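PDB 4DNG: putative aldehyde dehydrogenase AldY from Bacillus subtilis, which probably oxidises aldehydes to carboxylates using NAD+ and may help protect cells against stress from ethanol and related compounds. Local coordinates for residues K306-V311 with E351-G356; G217-P222 with G236-E241. One frame throughout, in Å; residues are numbered along the deposited sequence.

Interaction 1: K306-V311 with E351-G356; sequences KFTARV and ELAVEG
Val311, which meets Val354 across the contact, also lays its CG2 over one face of the Phe307 ring, 3.5 Å above the plane and displaced toward the rim. Phe307 itself turns inward from helix 297-313, its side chain touching Ala275 and Ile276 of helix 268-281 and Val367 of strand 362-369. The contact with residues 351-356 falls to the neighbouring flank of the helix, where Thr308 and Val311, one turn apart, face the short strand 351-354.

Thr308 works here through its carbon branch. With chi1 at 51°, OG1 is tucked between the backbone N and carbonyl carbon, where it hydrogen-bonds back to Val304 O and also to Glu305 O. CG2 is thereby turned outward, lying 3.8 Å from Ala353 CB. Val354 CG2 packs against both Thr308 CB, at 3.7 Å, and Thr308 CG2, the two side chains crossing obliquely. The other valine branch, CG1, is anti to the backbone N (chi1 174°) and reaches across to Val311 CG1 at a looser 4.5 Å. The two methyls of Val354 are thus shared between successive helical turns.

Ala353 and Val354 both point toward the helix, consistent with the classic beta bulge in which the pair lies opposite Val367, with Val354 bonded through its backbone to Val367. Val354 is buried and Ala353 sits at the exposed margin. The contact therefore seats a short edge strand, antiparallel to strand 362-369, against a helix of the catalytic domain's alpha/beta core.

No hydrogen bond or charge pair joins the two segments, and the polar group of Thr308 is spent on its own helix. What holds them is the apolar fit of methyl groups, with little directional preference.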
loop_
_atom_site.group_PDB
_atom_site.type_symbol
_atom_site.label_atom_id
_atom_site.label_comp_id
_atom_site.label_asym_id
_atom_site.label_seq_id
_atom_site.Cartn_x
_atom_site.Cartn_y
_atom_site.Cartn_z
ATOM N N LYS A 306 -1.595 0.404 43.978
ATOM C CA LYS A 306 -0.708 1.503 43.603
ATOM C C LYS A 306 -1.273 2.373 42.483
ATOM O O LYS A 306 -1.232 3.606 42.575
ATOM C CB LYS A 306 0.677 0.973 43.223
ATOM C CG LYS A 306 1.635 0.924 44.394
ATOM C CD LYS A 306 2.725 -0.109 44.197
ATOM C CE LYS A 306 3.059 -0.740 45.538
ATOM N NZ LYS A 306 4.130 -1.755 45.397
ATOM N N PHE A 307 -1.792 1.725 41.436
ATOM C CA PHE A 307 -2.360 2.427 40.280
ATOM C C PHE A 307 -3.613 3.187 40.678
ATOM O O PHE A 307 -3.785 4.313 40.248
ATOM C CB PHE A 307 -2.648 1.465 39.109
ATOM C CG PHE A 307 -3.153 2.154 37.868
ATOM C CD1 PHE A 307 -2.263 2.658 36.919
ATOM C CD2 PHE A 307 -4.528 2.320 37.655
ATOM C CE1 PHE A 307 -2.732 3.310 35.774
ATOM C CE2 PHE A 307 -5.001 2.973 36.529
ATOM C CZ PHE A 307 -4.100 3.467 35.586
ATOM N N THR A 308 -4.469 2.569 41.499
ATOM C CA THR A 308 -5.689 3.218 42.005
ATOM C C THR A 308 -5.381 4.418 42.897
ATOM O O THR A 308 -5.905 5.516 42.669
ATOM C CB THR A 308 -6.606 2.257 42.799
ATOM O OG1 THR A 308 -5.842 1.573 43.800
ATOM C CG2 THR A 308 -7.264 1.246 41.882
ATOM N N ALA A 309 -4.535 4.214 43.904
ATOM C CA ALA A 309 -4.179 5.308 44.803
ATOM C C ALA A 309 -3.649 6.503 44.004
ATOM O O ALA A 309 -4.062 7.641 44.246
ATOM C CB ALA A 309 -3.159 4.864 45.837
ATOM N N ARG A 310 -2.768 6.231 43.037
ATOM C CA ARG A 310 -2.063 7.282 42.299
ATOM C C ARG A 310 -3.012 8.075 41.388
ATOM O O ARG A 310 -2.913 9.304 41.292
ATOM C CB ARG A 310 -0.869 6.683 41.533
ATOM C CG ARG A 310 0.015 7.667 40.772
ATOM C CD ARG A 310 0.845 8.575 41.670
ATOM N NE ARG A 310 1.652 9.519 40.890
ATOM C CZ ARG A 310 1.232 10.706 40.447
ATOM N NH1 ARG A 310 -0.003 11.127 40.698
ATOM N NH2 ARG A 310 2.055 11.477 39.748
ATOM N N VAL A 311 -3.938 7.355 40.757
ATOM C CA VAL A 311 -4.950 7.925 39.855
ATOM C C VAL A 311 -5.885 8.865 40.612
ATOM O O VAL A 311 -6.260 9.928 40.104
ATOM C CB VAL A 311 -5.748 6.800 39.137
ATOM C CG1 VAL A 311 -7.059 7.303 38.560
ATOM C CG2 VAL A 311 -4.896 6.153 38.057
ATOM N N GLU A 351 -16.317 -4.771 38.380
ATOM C CA GLU A 351 -16.004 -3.912 39.518
ATOM C C GLU A 351 -15.447 -2.563 39.068
ATOM O O GLU A 351 -14.838 -2.442 38.009
ATOM C CB GLU A 351 -15.020 -4.607 40.474
ATOM C CG GLU A 351 -14.764 -3.844 41.772
ATOM C CD GLU A 351 -13.725 -4.483 42.676
ATOM O OE1 GLU A 351 -13.082 -5.475 42.269
ATOM O OE2 GLU A 351 -13.549 -3.984 43.809
ATOM N N LEU A 352 -15.676 -1.550 39.885
ATOM C CA LEU A 352 -15.126 -0.238 39.654
ATOM C C LEU A 352 -14.341 0.114 40.902
ATOM O O LEU A 352 -14.921 0.492 41.918
ATOM C CB LEU A 352 -16.251 0.777 39.409
ATOM C CG LEU A 352 -15.908 2.216 39.024
ATOM C CD1 LEU A 352 -15.133 2.269 37.714
ATOM C CD2 LEU A 352 -17.186 3.021 38.898
ATOM N N ALA A 353 -13.023 -0.049 40.826
ATOM C CA ALA A 353 -12.147 0.285 41.947
ATOM C C ALA A 353 -12.148 1.786 42.211
ATOM O O ALA A 353 -12.274 2.218 43.360
ATOM C CB ALA A 353 -10.736 -0.222 41.702
ATOM N N VAL A 354 -12.025 2.571 41.141
ATOM C CA VAL A 354 -12.059 4.029 41.243
ATOM C C VAL A 354 -13.224 4.595 40.429
ATOM O O VAL A 354 -13.289 4.423 39.213
ATOM C CB VAL A 354 -10.716 4.655 40.800
ATOM C CG1 VAL A 354 -10.802 6.172 40.770
ATOM C CG2 VAL A 354 -9.590 4.204 41.715
ATOM N N GLU A 355 -14.147 5.266 41.109
ATOM C CA GLU A 355 -15.303 5.855 40.442
ATOM C C GLU A 355 -15.119 7.344 40.190
ATOM O O GLU A 355 -15.002 8.127 41.127
ATOM C CB GLU A 355 -16.570 5.612 41.255
ATOM C CG GLU A 355 -17.844 6.070 40.562
ATOM C CD GLU A 355 -19.081 5.321 41.031
ATOM O OE1 GLU A 355 -19.020 4.604 42.062
ATOM O OE2 GLU A 355 -20.125 5.453 40.358
ATOM N N GLY A 356 -15.084 7.725 38.918
ATOM C CA GLY A 356 -15.013 9.135 38.548
ATOM C C GLY A 356 -16.390 9.781 38.541
ATOM O O GLY A 356 -17.369 9.183 39.008
#

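Interaction 2: G217-P222 with G236-E241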
loop_
_atom_site.group_PDB
_atom_site.type_symbol
_atom_site.label_atom_id
_atom_site.label_comp_id
_atom_site.label_asym_id
_atom_site.label_seq_id
_atom_site.Cartn_x
_atom_site.Cartn_y
_atom_site.Cartn_z
ATOM N N GLY A 217 -14.896 14.448 -0.878
ATOM C CA GLY A 217 -13.912 15.328 -1.543
ATOM C C GLY A 217 -12.408 15.138 -1.305
ATOM O O GLY A 217 -11.616 15.324 -2.226
ATOM N N MET A 218 -11.997 14.768 -0.087
ATOM C CA MET A 218 -10.588 14.513 0.193
ATOM C C MET A 218 -10.134 13.157 -0.379
ATOM O O MET A 218 -8.928 12.874 -0.449
ATOM C CB MET A 218 -10.337 14.561 1.705
ATOM C CG MET A 218 -10.535 15.938 2.346
ATOM S SD MET A 218 -9.255 17.103 1.838
ATOM C CE MET A 218 -7.784 16.445 2.573
ATOM N N LEU A 219 -11.108 12.349 -0.819
ATOM C CA LEU A 219 -10.902 10.954 -1.104
ATOM C C LEU A 219 -11.019 10.658 -2.586
ATOM O O LEU A 219 -10.243 9.868 -3.135
ATOM C CB LEU A 219 -11.925 10.114 -0.335
ATOM C CG LEU A 219 -12.098 10.257 1.192
ATOM C CD1 LEU A 219 -12.978 9.134 1.751
ATOM C CD2 LEU A 219 -10.769 10.294 1.925
ATOM N N THR A 220 -11.982 11.311 -3.225
ATOM C CA THR A 220 -12.432 10.992 -4.586
ATOM C C THR A 220 -11.681 11.755 -5.675
ATOM O O THR A 220 -11.666 11.361 -6.849
ATOM C CB THR A 220 -13.916 11.376 -4.738
ATOM O OG1 THR A 220 -14.707 10.585 -3.844
ATOM C CG2 THR A 220 -14.377 11.091 -6.148
ATOM N N ASN A 221 -11.105 12.889 -5.304
ATOM C CA ASN A 221 -10.461 13.711 -6.279
ATOM C C ASN A 221 -9.383 12.847 -6.924
ATOM O O ASN A 221 -8.604 12.190 -6.209
ATOM C CB ASN A 221 -9.881 14.973 -5.631
ATOM C CG ASN A 221 -9.440 15.998 -6.658
ATOM O OD1 ASN A 221 -8.596 15.711 -7.495
ATOM N ND2 ASN A 221 -10.011 17.186 -6.603
ATOM N N PRO A 222 -9.373 12.789 -8.271
ATOM C CA PRO A 222 -8.360 11.954 -8.926
ATOM C C PRO A 222 -6.940 12.425 -8.650
ATOM O O PRO A 222 -6.034 11.589 -8.671
ATOM C CB PRO A 222 -8.686 12.050 -10.432
ATOM C CG PRO A 222 -9.891 12.926 -10.564
ATOM C CD PRO A 222 -10.449 13.208 -9.190
ATOM N N GLY A 236 -11.923 4.523 8.044
ATOM C CA GLY A 236 -10.815 3.779 7.431
ATOM C C GLY A 236 -11.263 2.836 6.314
ATOM O O GLY A 236 -10.738 2.891 5.202
ATOM N N ARG A 237 -12.246 1.977 6.588
ATOM C CA ARG A 237 -12.687 1.037 5.568
ATOM C C ARG A 237 -13.222 1.791 4.354
ATOM O O ARG A 237 -13.000 1.391 3.206
ATOM C CB ARG A 237 -13.731 0.058 6.128
ATOM C CG ARG A 237 -13.241 -0.717 7.353
ATOM C CD ARG A 237 -14.205 -1.806 7.817
ATOM N NE ARG A 237 -13.379 -2.937 8.173
ATOM C CZ ARG A 237 -13.152 -3.357 9.402
ATOM N NH1 ARG A 237 -12.338 -4.376 9.582
ATOM N NH2 ARG A 237 -13.753 -2.784 10.427
ATOM N N HIS A 238 -13.914 2.895 4.619
ATOM C CA HIS A 238 -14.484 3.747 3.581
ATOM C C HIS A 238 -13.381 4.364 2.743
ATOM O O HIS A 238 -13.481 4.433 1.515
ATOM C CB HIS A 238 -15.365 4.802 4.261
ATOM C CG HIS A 238 -16.160 5.691 3.319
ATOM N ND1 HIS A 238 -17.289 5.284 2.714
ATOM C CD2 HIS A 238 -15.983 7.034 2.957
ATOM C CE1 HIS A 238 -17.776 6.290 1.961
ATOM N NE2 HIS A 238 -16.982 7.364 2.130
ATOM N N ILE A 239 -12.310 4.811 3.383
ATOM C CA ILE A 239 -11.157 5.306 2.643
ATOM C C ILE A 239 -10.484 4.169 1.859
ATOM O O ILE A 239 -10.178 4.310 0.675
ATOM C CB ILE A 239 -10.138 5.955 3.587
ATOM C CG1 ILE A 239 -10.760 7.201 4.176
ATOM C CG2 ILE A 239 -8.818 6.240 2.843
ATOM C CD1 ILE A 239 -10.061 7.708 5.409
ATOM N N GLY A 240 -10.280 3.037 2.520
ATOM C CA GLY A 240 -9.606 1.892 1.897
ATOM C C GLY A 240 -10.265 1.430 0.617
ATOM O O GLY A 240 -9.605 1.042 -0.346
ATOM N N GLU A 241 -11.583 1.492 0.599
ATOM C CA GLU A 241 -12.323 1.068 -0.567
ATOM C C GLU A 241 -12.154 2.086 -1.699
ATOM O O GLU A 241 -11.876 1.719 -2.846
ATOM C CB GLU A 241 -13.769 0.857 -0.150
ATOM C CG GLU A 241 -14.854 0.959 -1.201
ATOM C CD GLU A 241 -16.180 1.313 -0.559
ATOM O OE1 GLU A 241 -17.144 0.531 -0.661
ATOM O OE2 GLU A 241 -16.237 2.378 0.094
#
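Leu219 carries one side of this contact alone, meeting Ile239 and His238 on helix 233-246 of the Rossmann-type NAD-binding domain. Both of its methyls close on Ile239 CG1 from one side, CD1 and CD2 each 3.8 Å from it. The side chains cross at about a right angle, and so do those of Leu219 and His238, where Leu219 CD1 approaches His238 CD2 to 3.9 Å.

The next shell is the central sheet. Ile227 of strand 226-231 touches both Leu219 and Ile239, while Ile150 packs on Leu219 and Phe229 on Ile239, so the short, weakly bonded helix 217-220 and helix 233-246 close over a common apolar patch.

Further out, Gly236 belongs to the NAD(+)-binding run inferred by similarity, on the same helix. That helix also reaches the dimer interface, where Glu241 OE1 forms a salt bridge with Arg245 NH2 of the second subunit.

His238 has its CG anti to the backbone N (chi1 -174°), which swings the imidazole toward helix 217-220; there His238 NE2 is hydrogen-bonded to Asp216 OD2, just ahead of Gly217.

Interactions 1 and 2 lie on opposite sides of the chain's centre, their own centres 42 Å apart and their nearest atoms about 28 Å apart, so neither touches the other. Interaction 1, in the catalytic half, sets a helix against an edge strand of one sheet; interaction 2, in the NAD-binding half, sets two helices together over the other. In interaction 2 the side chain of Ile239 is about 10 Å from that of Glu253, a predicted active-site residue. Interaction 1 lies away from the predicted active-site residues and the NAD(+)-binding run. Its centre is 28 Å from that of the chain, toward the periphery. Only interaction 2 comes within reach of the second subunit.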